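Local coordinates for protein D-glyceraldehyde dehydrogenase (NADP(+)) (Thermoplasma acidophilum, PDB 5IZD) that oxidises D-glyceraldehyde to (R)-glycerate with NADP(+) as the hydride acceptor, a step of the non-phosphorylated Entner-Doudoroff pathway, at residues 242-250 / 447-458; 263-274 / 297-308. All blocks are in the same frame, centred on the assembly; numbering follows the deposited sequence.

How the contacts relate
Contact 1 joins strand 243-247, which ends at the predicted proton acceptor Glu247, to the late segment 447-458, whereas contact 2 packs helix 262-274 against helix 294-305 in the domain that also carries the modified cysteine at position 281. Their centres are about 29 Å apart and their nearest atoms about 9 Å, without touching. In sequence both helices of contact 2 fall between the two segments of contact 1. The side chain of Leu248 in contact 1 is about 6 Å from the bound NADP, while in contact 2 the side chain of Tyr274 is about 10 Å from that of Ile382, a likely cofactor-binding residue. Both contacts also touch the second subunit.

Contact 1. Residues 242-250 / 447-458; sequences AKLILELGG and HTGFRMTGQAGE
Leu246 and Gln455 form an antiparallel hydrogen-bonded pair: Leu246 N gives to Gln455 O and Gln455 N to Leu246 O, each at 2.9 Å. Leu246 CD1 and Gln455 CG lie alongside, while Gln455 NE2 is hydrogen-bonded to Ala242 O of the second subunit. Gly454 sits where a side chain would collide with Leu246 O, so only glycine fits. Leu248 N then bonds to Thr453 O at 2.8 Å.

Glu247, the predicted proton acceptor of this aldehyde dehydrogenase, starts with CB pointing away from 447-458. CB lies 4.2 Å from Glu458 OE2, and CG, set opposite the backbone N (chi1 -166°), passes His447 CD2. The chain bends at chi2, bringing the carboxylate to His447, its plane 83° from that of the imidazole. OE1 accepts Gly249 N at 3.0 Å, nearly along its C-O axis; OE2 takes a weak bond from His447 NE2 at 3.1 Å, at the ring edge. A water bridges OE2 to Glu458 OE2. His447 suits the place by also bonding Glu432 through ND1. With an alanine here, Gly249 N and His447 NE2 would probably lose this acceptor, and the water its link to Glu458, along with the predicted proton acceptor itself.

Ile245 CG2 packs on Glu458 CG at 3.7 Å, and Glu458 OE1 is salt-bridged to Lys158 of helix 153-164. Strand 243-247 thus lies between parallel strand 220-224 and antiparallel strand 454-455, with Met234 of helix 227-236 against Leu244 and Gln455.

Contact 2. Residues 263-274 / 297-308; sequences DNALKTLLWAKY and FMSRFVELSRKL
Phe297 and Phe301 both place CG opposite the backbone N (chi1 -169° and 177°), which carries their rings toward helix 262-274, and Leu269 adopts the same first torsion to meet them. The two helices pack in the catalytic domain of the aldehyde dehydrogenase fold; the axes of 263-274 and 297-305 approach to 10.5 Å and cross at -47°. Leu266 is a knob in the hole formed by Phe297, Arg300, Phe301 and Leu304. Its branches divide the work: CD2 lies over a face of the Phe297 ring in a CH-pi contact, 3.8 Å from the centroid, and CD1 covers the centre of one face of the Arg300 guanidinium. Leucine suits position 266, its forked end serving two neighbours at once. Leu269 CD2 sits 3.5 Å from the centroid of Phe301, over its face, and also touches the edge of Phe297.

Near the start of 263-274, Arg300 NH1 and NH2 both grip Asp263 OD1 within the guanidinium plane, NH2 at 2.9 Å; the salt bridge holds the arginine flat over Leu266. Leu269 and Phe297 also touch strand 284-290, while Ile367 of strand 366-369 packs on Phe301. At the other end Tyr274, whose long phenol carries its OH across to the other helix, lies against Leu308 CD1 and donates from OH to Ser305 OG at 2.7 Å; that oxygen in turn donates to Phe301 O at 2.8 Å.

Contact 1. Residues 242-250 / 447-458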
# COMPACT_ATOMS: atom_id res chain seq x y z
N ALA A 242 -19.88 -17.50 -4.38
CA ALA A 242 -19.48 -16.31 -5.10
C ALA A 242 -19.04 -15.21 -4.12
O ALA A 242 -19.59 -15.10 -3.02
CB ALA A 242 -20.57 -15.82 -6.03
N LYS A 243 -18.01 -14.47 -4.50
CA LYS A 243 -17.67 -13.23 -3.90
C LYS A 243 -18.81 -12.23 -4.13
O LYS A 243 -19.33 -12.09 -5.28
CB LYS A 243 -16.34 -12.74 -4.49
CG LYS A 243 -15.95 -11.27 -4.30
CD LYS A 243 -15.91 -10.86 -2.89
CE LYS A 243 -15.56 -9.38 -2.78
NZ LYS A 243 -14.15 -9.10 -3.12
N LEU A 244 -19.25 -11.60 -3.04
CA LEU A 244 -20.37 -10.65 -3.08
C LEU A 244 -19.92 -9.19 -2.91
O LEU A 244 -19.09 -8.85 -1.99
CB LEU A 244 -21.37 -11.02 -2.01
CG LEU A 244 -22.03 -12.39 -2.21
CD1 LEU A 244 -23.19 -12.58 -1.25
CD2 LEU A 244 -22.53 -12.66 -3.62
N ILE A 245 -20.39 -8.33 -3.81
CA ILE A 245 -20.27 -6.88 -3.66
C ILE A 245 -21.70 -6.39 -3.75
O ILE A 245 -22.32 -6.51 -4.86
CB ILE A 245 -19.44 -6.20 -4.75
CG1 ILE A 245 -18.00 -6.77 -4.85
CG2 ILE A 245 -19.43 -4.68 -4.52
CD1 ILE A 245 -17.26 -6.35 -6.13
N LEU A 246 -22.28 -6.00 -2.61
CA LEU A 246 -23.70 -5.67 -2.48
C LEU A 246 -23.80 -4.33 -1.79
O LEU A 246 -23.22 -4.15 -0.68
CB LEU A 246 -24.47 -6.65 -1.59
CG LEU A 246 -24.38 -8.13 -1.92
CD1 LEU A 246 -25.12 -8.95 -0.86
CD2 LEU A 246 -24.89 -8.40 -3.31
N GLU A 247 -24.59 -3.45 -2.39
CA GLU A 247 -24.92 -2.18 -1.79
C GLU A 247 -26.43 -1.99 -1.75
O GLU A 247 -27.06 -1.99 -2.81
CB GLU A 247 -24.22 -1.08 -2.58
CG GLU A 247 -24.26 0.26 -1.81
CD GLU A 247 -25.27 1.27 -2.32
OE1 GLU A 247 -26.38 1.34 -1.76
OE2 GLU A 247 -24.93 2.00 -3.31
N LEU A 248 -26.99 -1.88 -0.53
CA LEU A 248 -28.37 -2.12 -0.24
C LEU A 248 -29.12 -0.87 0.30
O LEU A 248 -30.11 -1.00 1.01
CB LEU A 248 -28.56 -3.34 0.66
CG LEU A 248 -27.84 -4.59 0.18
CD1 LEU A 248 -28.01 -5.75 1.16
CD2 LEU A 248 -28.31 -5.00 -1.18
N GLY A 249 -28.56 0.32 0.01
CA GLY A 249 -29.27 1.56 0.36
C GLY A 249 -29.02 1.88 1.84
O GLY A 249 -28.05 1.34 2.40
N GLY A 250 -29.87 2.72 2.44
CA GLY A 250 -29.60 3.25 3.76
C GLY A 250 -30.66 4.10 4.38
O GLY A 250 -31.76 4.20 3.86
N HIS A 447 -17.22 3.46 -1.43
CA HIS A 447 -18.64 3.51 -1.14
C HIS A 447 -19.06 2.21 -0.47
O HIS A 447 -19.04 1.16 -1.11
CB HIS A 447 -19.41 3.66 -2.46
CG HIS A 447 -20.84 4.06 -2.33
ND1 HIS A 447 -21.23 5.22 -1.71
CD2 HIS A 447 -21.97 3.55 -2.90
CE1 HIS A 447 -22.54 5.39 -1.85
NE2 HIS A 447 -23.01 4.37 -2.55
N THR A 448 -19.49 2.28 0.78
CA THR A 448 -19.69 1.10 1.59
C THR A 448 -20.47 1.53 2.83
O THR A 448 -20.78 2.71 3.04
CB THR A 448 -18.28 0.50 1.97
OG1 THR A 448 -18.41 -0.83 2.49
CG2 THR A 448 -17.58 1.37 2.99
N GLY A 449 -20.78 0.57 3.69
CA GLY A 449 -21.39 0.90 4.95
C GLY A 449 -21.40 -0.20 5.95
O GLY A 449 -20.83 -1.26 5.71
N PHE A 450 -22.04 0.08 7.07
CA PHE A 450 -22.13 -0.83 8.21
C PHE A 450 -23.50 -1.48 8.24
O PHE A 450 -24.45 -1.01 7.58
CB PHE A 450 -21.92 -0.06 9.56
CG PHE A 450 -20.56 0.54 9.72
CD1 PHE A 450 -20.21 1.68 9.04
CD2 PHE A 450 -19.59 -0.09 10.53
CE1 PHE A 450 -18.93 2.21 9.15
CE2 PHE A 450 -18.30 0.43 10.65
CZ PHE A 450 -17.98 1.60 9.99
N ARG A 451 -23.62 -2.52 9.07
CA ARG A 451 -24.89 -3.13 9.41
C ARG A 451 -25.59 -3.65 8.11
O ARG A 451 -24.97 -4.38 7.37
CB ARG A 451 -25.72 -2.19 10.27
CG ARG A 451 -25.09 -2.05 11.68
CD ARG A 451 -25.82 -1.11 12.59
NE ARG A 451 -25.94 0.28 12.07
CZ ARG A 451 -24.96 1.21 12.05
NH1 ARG A 451 -23.70 0.95 12.46
NH2 ARG A 451 -25.23 2.42 11.58
N MET A 452 -26.80 -3.23 7.79
CA MET A 452 -27.50 -3.86 6.67
C MET A 452 -27.15 -3.30 5.31
O MET A 452 -27.82 -3.65 4.33
CB MET A 452 -29.04 -3.83 6.87
CG MET A 452 -29.60 -4.67 8.02
SD MET A 452 -29.02 -6.37 8.04
CE MET A 452 -29.86 -6.93 6.53
N THR A 453 -26.08 -2.53 5.19
CA THR A 453 -25.69 -1.89 3.97
C THR A 453 -25.28 -2.92 2.90
O THR A 453 -25.50 -2.70 1.72
CB THR A 453 -24.51 -0.90 4.15
OG1 THR A 453 -24.81 0.11 5.15
CG2 THR A 453 -24.17 -0.21 2.78
N GLY A 454 -24.57 -3.98 3.29
CA GLY A 454 -24.34 -5.06 2.33
C GLY A 454 -22.98 -5.70 2.53
O GLY A 454 -22.67 -6.14 3.63
N GLN A 455 -22.23 -5.81 1.46
CA GLN A 455 -20.97 -6.58 1.46
C GLN A 455 -20.01 -5.79 0.58
O GLN A 455 -20.37 -5.32 -0.52
CB GLN A 455 -21.15 -8.01 0.90
CG GLN A 455 -22.11 -8.95 1.67
CD GLN A 455 -21.61 -9.29 3.09
OE1 GLN A 455 -20.46 -9.14 3.36
NE2 GLN A 455 -22.48 -9.63 3.98
N ALA A 456 -18.79 -5.67 1.09
CA ALA A 456 -17.68 -5.08 0.44
C ALA A 456 -18.00 -3.61 0.11
O ALA A 456 -18.66 -2.96 0.89
CB ALA A 456 -17.26 -5.90 -0.75
N GLY A 457 -17.54 -3.09 -1.03
CA GLY A 457 -17.76 -1.70 -1.39
C GLY A 457 -17.27 -1.47 -2.81
O GLY A 457 -16.71 -2.40 -3.41
N GLU A 458 -17.45 -0.24 -3.30
CA GLU A 458 -17.10 0.20 -4.65
C GLU A 458 -16.44 1.57 -4.71
O GLU A 458 -16.80 2.48 -3.98
CB GLU A 458 -18.35 0.22 -5.52
CG GLU A 458 -19.00 -1.13 -5.63
CD GLU A 458 -20.40 -1.07 -6.30
OE1 GLU A 458 -20.60 -1.55 -7.48
OE2 GLU A 458 -21.28 -0.52 -5.59
O HOH W 1 -21.66 -2.04 0.55
O HOH W 2 -23.53 1.14 -5.79
O HOH W 3 -30.15 -2.18 3.57
O HOH W 4 -27.29 0.66 5.14

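Contact 2. Residues 263-274 / 297-308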
# COMPACT_ATOMS: atom_id res chain seq x y z
N ASP A 263 -27.70 28.52 5.64
CA ASP A 263 -27.83 28.49 4.20
C ASP A 263 -27.21 27.24 3.64
O ASP A 263 -27.80 26.58 2.83
CB ASP A 263 -27.17 29.72 3.53
CG ASP A 263 -28.04 30.99 3.62
OD1 ASP A 263 -29.23 30.91 3.98
OD2 ASP A 263 -27.52 32.09 3.34
N ASN A 264 -26.01 26.89 4.09
CA ASN A 264 -25.37 25.71 3.52
C ASN A 264 -26.09 24.41 3.87
O ASN A 264 -26.21 23.53 3.02
CB ASN A 264 -23.87 25.68 3.85
CG ASN A 264 -23.10 26.69 3.02
OD1 ASN A 264 -23.57 27.11 1.93
ND2 ASN A 264 -21.93 27.12 3.51
N ALA A 265 -26.58 24.34 5.10
CA ALA A 265 -27.28 23.16 5.58
C ALA A 265 -28.57 22.96 4.78
O ALA A 265 -28.84 21.85 4.34
CB ALA A 265 -27.58 23.29 7.05
N LEU A 266 -29.33 24.05 4.63
CA LEU A 266 -30.57 24.04 3.83
C LEU A 266 -30.34 23.70 2.35
O LEU A 266 -31.09 22.93 1.80
CB LEU A 266 -31.33 25.36 3.95
CG LEU A 266 -31.98 25.53 5.31
CD1 LEU A 266 -32.33 27.00 5.61
CD2 LEU A 266 -33.19 24.63 5.41
N LYS A 267 -29.31 24.27 1.74
CA LYS A 267 -28.98 23.94 0.37
C LYS A 267 -28.67 22.46 0.22
O LYS A 267 -29.17 21.80 -0.71
CB LYS A 267 -27.75 24.69 -0.08
CG LYS A 267 -28.00 26.10 -0.52
CD LYS A 267 -26.66 26.70 -0.97
CE LYS A 267 -26.84 28.15 -1.37
NZ LYS A 267 -25.50 28.78 -1.54
N THR A 268 -27.82 21.96 1.12
CA THR A 268 -27.46 20.55 1.12
C THR A 268 -28.68 19.63 1.39
O THR A 268 -28.77 18.55 0.81
CB THR A 268 -26.35 20.25 2.13
OG1 THR A 268 -25.25 21.16 1.94
CG2 THR A 268 -25.91 18.80 2.04
N LEU A 269 -29.56 20.04 2.31
CA LEU A 269 -30.75 19.24 2.61
C LEU A 269 -31.70 19.19 1.41
O LEU A 269 -32.29 18.14 1.14
CB LEU A 269 -31.51 19.78 3.82
CG LEU A 269 -32.73 18.96 4.23
CD1 LEU A 269 -32.33 17.54 4.60
CD2 LEU A 269 -33.38 19.66 5.42
N LEU A 270 -31.85 20.30 0.70
CA LEU A 270 -32.67 20.28 -0.53
C LEU A 270 -32.12 19.24 -1.50
O LEU A 270 -32.90 18.46 -2.09
CB LEU A 270 -32.70 21.65 -1.19
CG LEU A 270 -33.62 22.71 -0.57
CD1 LEU A 270 -33.34 24.06 -1.24
CD2 LEU A 270 -35.09 22.33 -0.77
N TRP A 271 -30.81 19.26 -1.68
CA TRP A 271 -30.13 18.25 -2.49
C TRP A 271 -30.35 16.82 -1.93
O TRP A 271 -30.87 15.93 -2.65
CB TRP A 271 -28.63 18.52 -2.63
CG TRP A 271 -28.00 17.45 -3.42
CD1 TRP A 271 -27.92 17.38 -4.80
CD2 TRP A 271 -27.42 16.24 -2.93
NE1 TRP A 271 -27.34 16.20 -5.17
CE2 TRP A 271 -27.05 15.47 -4.04
CE3 TRP A 271 -27.22 15.71 -1.65
CZ2 TRP A 271 -26.46 14.23 -3.91
CZ3 TRP A 271 -26.64 14.43 -1.53
CH2 TRP A 271 -26.27 13.73 -2.65
N ALA A 272 -30.07 16.63 -0.65
CA ALA A 272 -30.07 15.30 -0.08
C ALA A 272 -31.44 14.64 -0.02
O ALA A 272 -31.55 13.43 -0.16
CB ALA A 272 -29.37 15.29 1.31
N LYS A 273 -32.50 15.44 0.13
CA LYS A 273 -33.84 14.91 0.12
C LYS A 273 -34.42 14.76 -1.29
O LYS A 273 -35.09 13.79 -1.58
CB LYS A 273 -34.79 15.79 0.90
CG LYS A 273 -36.18 15.18 1.11
CD LYS A 273 -36.16 13.90 1.93
CE LYS A 273 -36.19 12.65 1.11
NZ LYS A 273 -36.10 11.44 1.95
N TYR A 274 -34.25 15.77 -2.13
CA TYR A 274 -35.04 15.85 -3.36
C TYR A 274 -34.34 15.46 -4.60
O TYR A 274 -35.00 15.25 -5.60
CB TYR A 274 -35.71 17.24 -3.53
CG TYR A 274 -36.51 17.60 -2.34
CD1 TYR A 274 -37.51 16.74 -1.87
CD2 TYR A 274 -36.28 18.79 -1.64
CE1 TYR A 274 -38.27 17.07 -0.75
CE2 TYR A 274 -37.03 19.12 -0.55
CZ TYR A 274 -38.01 18.27 -0.08
OH TYR A 274 -38.76 18.60 1.06
N PHE A 297 -35.06 26.63 11.25
CA PHE A 297 -34.66 25.65 10.24
C PHE A 297 -35.88 25.03 9.52
O PHE A 297 -35.97 25.07 8.28
CB PHE A 297 -33.75 24.56 10.81
CG PHE A 297 -33.10 23.70 9.75
CD1 PHE A 297 -33.78 22.63 9.19
CD2 PHE A 297 -31.84 23.98 9.29
CE1 PHE A 297 -33.18 21.85 8.21
CE2 PHE A 297 -31.24 23.22 8.31
CZ PHE A 297 -31.90 22.14 7.78
N MET A 298 -36.81 24.47 10.28
CA MET A 298 -37.97 23.80 9.69
C MET A 298 -38.87 24.71 8.85
O MET A 298 -39.37 24.28 7.82
CB MET A 298 -38.85 23.15 10.75
CG MET A 298 -38.17 22.00 11.49
SD MET A 298 -37.39 20.80 10.43
CE MET A 298 -38.82 20.10 9.56
N SER A 299 -39.02 25.95 9.30
CA SER A 299 -39.78 26.99 8.59
C SER A 299 -39.12 27.30 7.24
O SER A 299 -39.77 27.27 6.20
CB SER A 299 -39.83 28.23 9.51
OG SER A 299 -40.32 29.37 8.86
N ARG A 300 -37.80 27.54 7.25
CA ARG A 300 -37.06 27.84 6.03
C ARG A 300 -37.13 26.63 5.08
O ARG A 300 -37.33 26.79 3.88
CB ARG A 300 -35.59 28.25 6.34
CG ARG A 300 -35.51 29.59 7.06
CD ARG A 300 -34.11 30.18 7.14
NE ARG A 300 -33.63 30.40 5.77
CZ ARG A 300 -32.36 30.57 5.41
NH1 ARG A 300 -31.38 30.58 6.30
NH2 ARG A 300 -32.09 30.77 4.12
N PHE A 301 -37.03 25.42 5.64
CA PHE A 301 -37.01 24.19 4.85
C PHE A 301 -38.36 23.93 4.18
O PHE A 301 -38.42 23.53 3.01
CB PHE A 301 -36.64 22.98 5.71
CG PHE A 301 -36.67 21.66 4.97
CD1 PHE A 301 -35.99 21.51 3.76
CD2 PHE A 301 -37.30 20.54 5.54
CE1 PHE A 301 -36.00 20.28 3.10
CE2 PHE A 301 -37.29 19.31 4.87
CZ PHE A 301 -36.65 19.19 3.65
N VAL A 302 -39.43 24.14 4.93
CA VAL A 302 -40.78 24.10 4.35
C VAL A 302 -40.95 25.12 3.20
O VAL A 302 -41.45 24.77 2.10
CB VAL A 302 -41.85 24.27 5.44
CG1 VAL A 302 -43.23 24.42 4.79
CG2 VAL A 302 -41.81 23.09 6.40
N GLU A 303 -40.52 26.36 3.46
CA GLU A 303 -40.61 27.47 2.46
C GLU A 303 -39.82 27.15 1.20
O GLU A 303 -40.34 27.32 0.10
CB GLU A 303 -40.16 28.81 3.05
CG GLU A 303 -40.29 30.02 2.14
CD GLU A 303 -41.71 30.34 1.73
OE1 GLU A 303 -41.87 31.00 0.69
OE2 GLU A 303 -42.68 29.95 2.42
N LEU A 304 -38.62 26.59 1.33
CA LEU A 304 -37.86 26.22 0.14
C LEU A 304 -38.47 25.04 -0.65
O LEU A 304 -38.48 25.03 -1.92
CB LEU A 304 -36.43 25.92 0.52
CG LEU A 304 -35.66 27.17 0.90
CD1 LEU A 304 -34.55 26.75 1.83
CD2 LEU A 304 -35.10 27.83 -0.34
N SER A 305 -38.97 24.06 0.13
CA SER A 305 -39.57 22.84 -0.40
C SER A 305 -40.81 23.15 -1.28
O SER A 305 -41.02 22.47 -2.25
CB SER A 305 -39.93 21.86 0.73
OG SER A 305 -38.75 21.27 1.33
N ARG A 306 -41.57 24.18 -0.93
CA ARG A 306 -42.78 24.57 -1.70
C ARG A 306 -42.48 25.14 -3.07
O ARG A 306 -43.40 25.21 -3.91
CB ARG A 306 -43.50 25.74 -1.05
CG ARG A 306 -43.98 25.56 0.35
CD ARG A 306 -44.46 26.90 0.87
NE ARG A 306 -45.90 26.97 0.68
CZ ARG A 306 -46.80 26.89 1.66
NH1 ARG A 306 -48.09 26.94 1.33
NH2 ARG A 306 -46.42 26.78 2.96
N LYS A 307 -41.28 25.69 -3.23
CA LYS A 307 -40.83 26.34 -4.45
C LYS A 307 -40.44 25.36 -5.55
O LYS A 307 -40.25 25.80 -6.69
CB LYS A 307 -39.63 27.25 -4.17
N LEU A 308 -40.32 24.06 -5.24
CA LEU A 308 -39.79 23.06 -6.19
C LEU A 308 -40.90 22.73 -7.15
O LEU A 308 -42.02 22.47 -6.70
CB LEU A 308 -39.27 21.79 -5.49
CG LEU A 308 -38.04 22.05 -4.57
CD1 LEU A 308 -37.76 20.86 -3.67
CD2 LEU A 308 -36.76 22.42 -5.32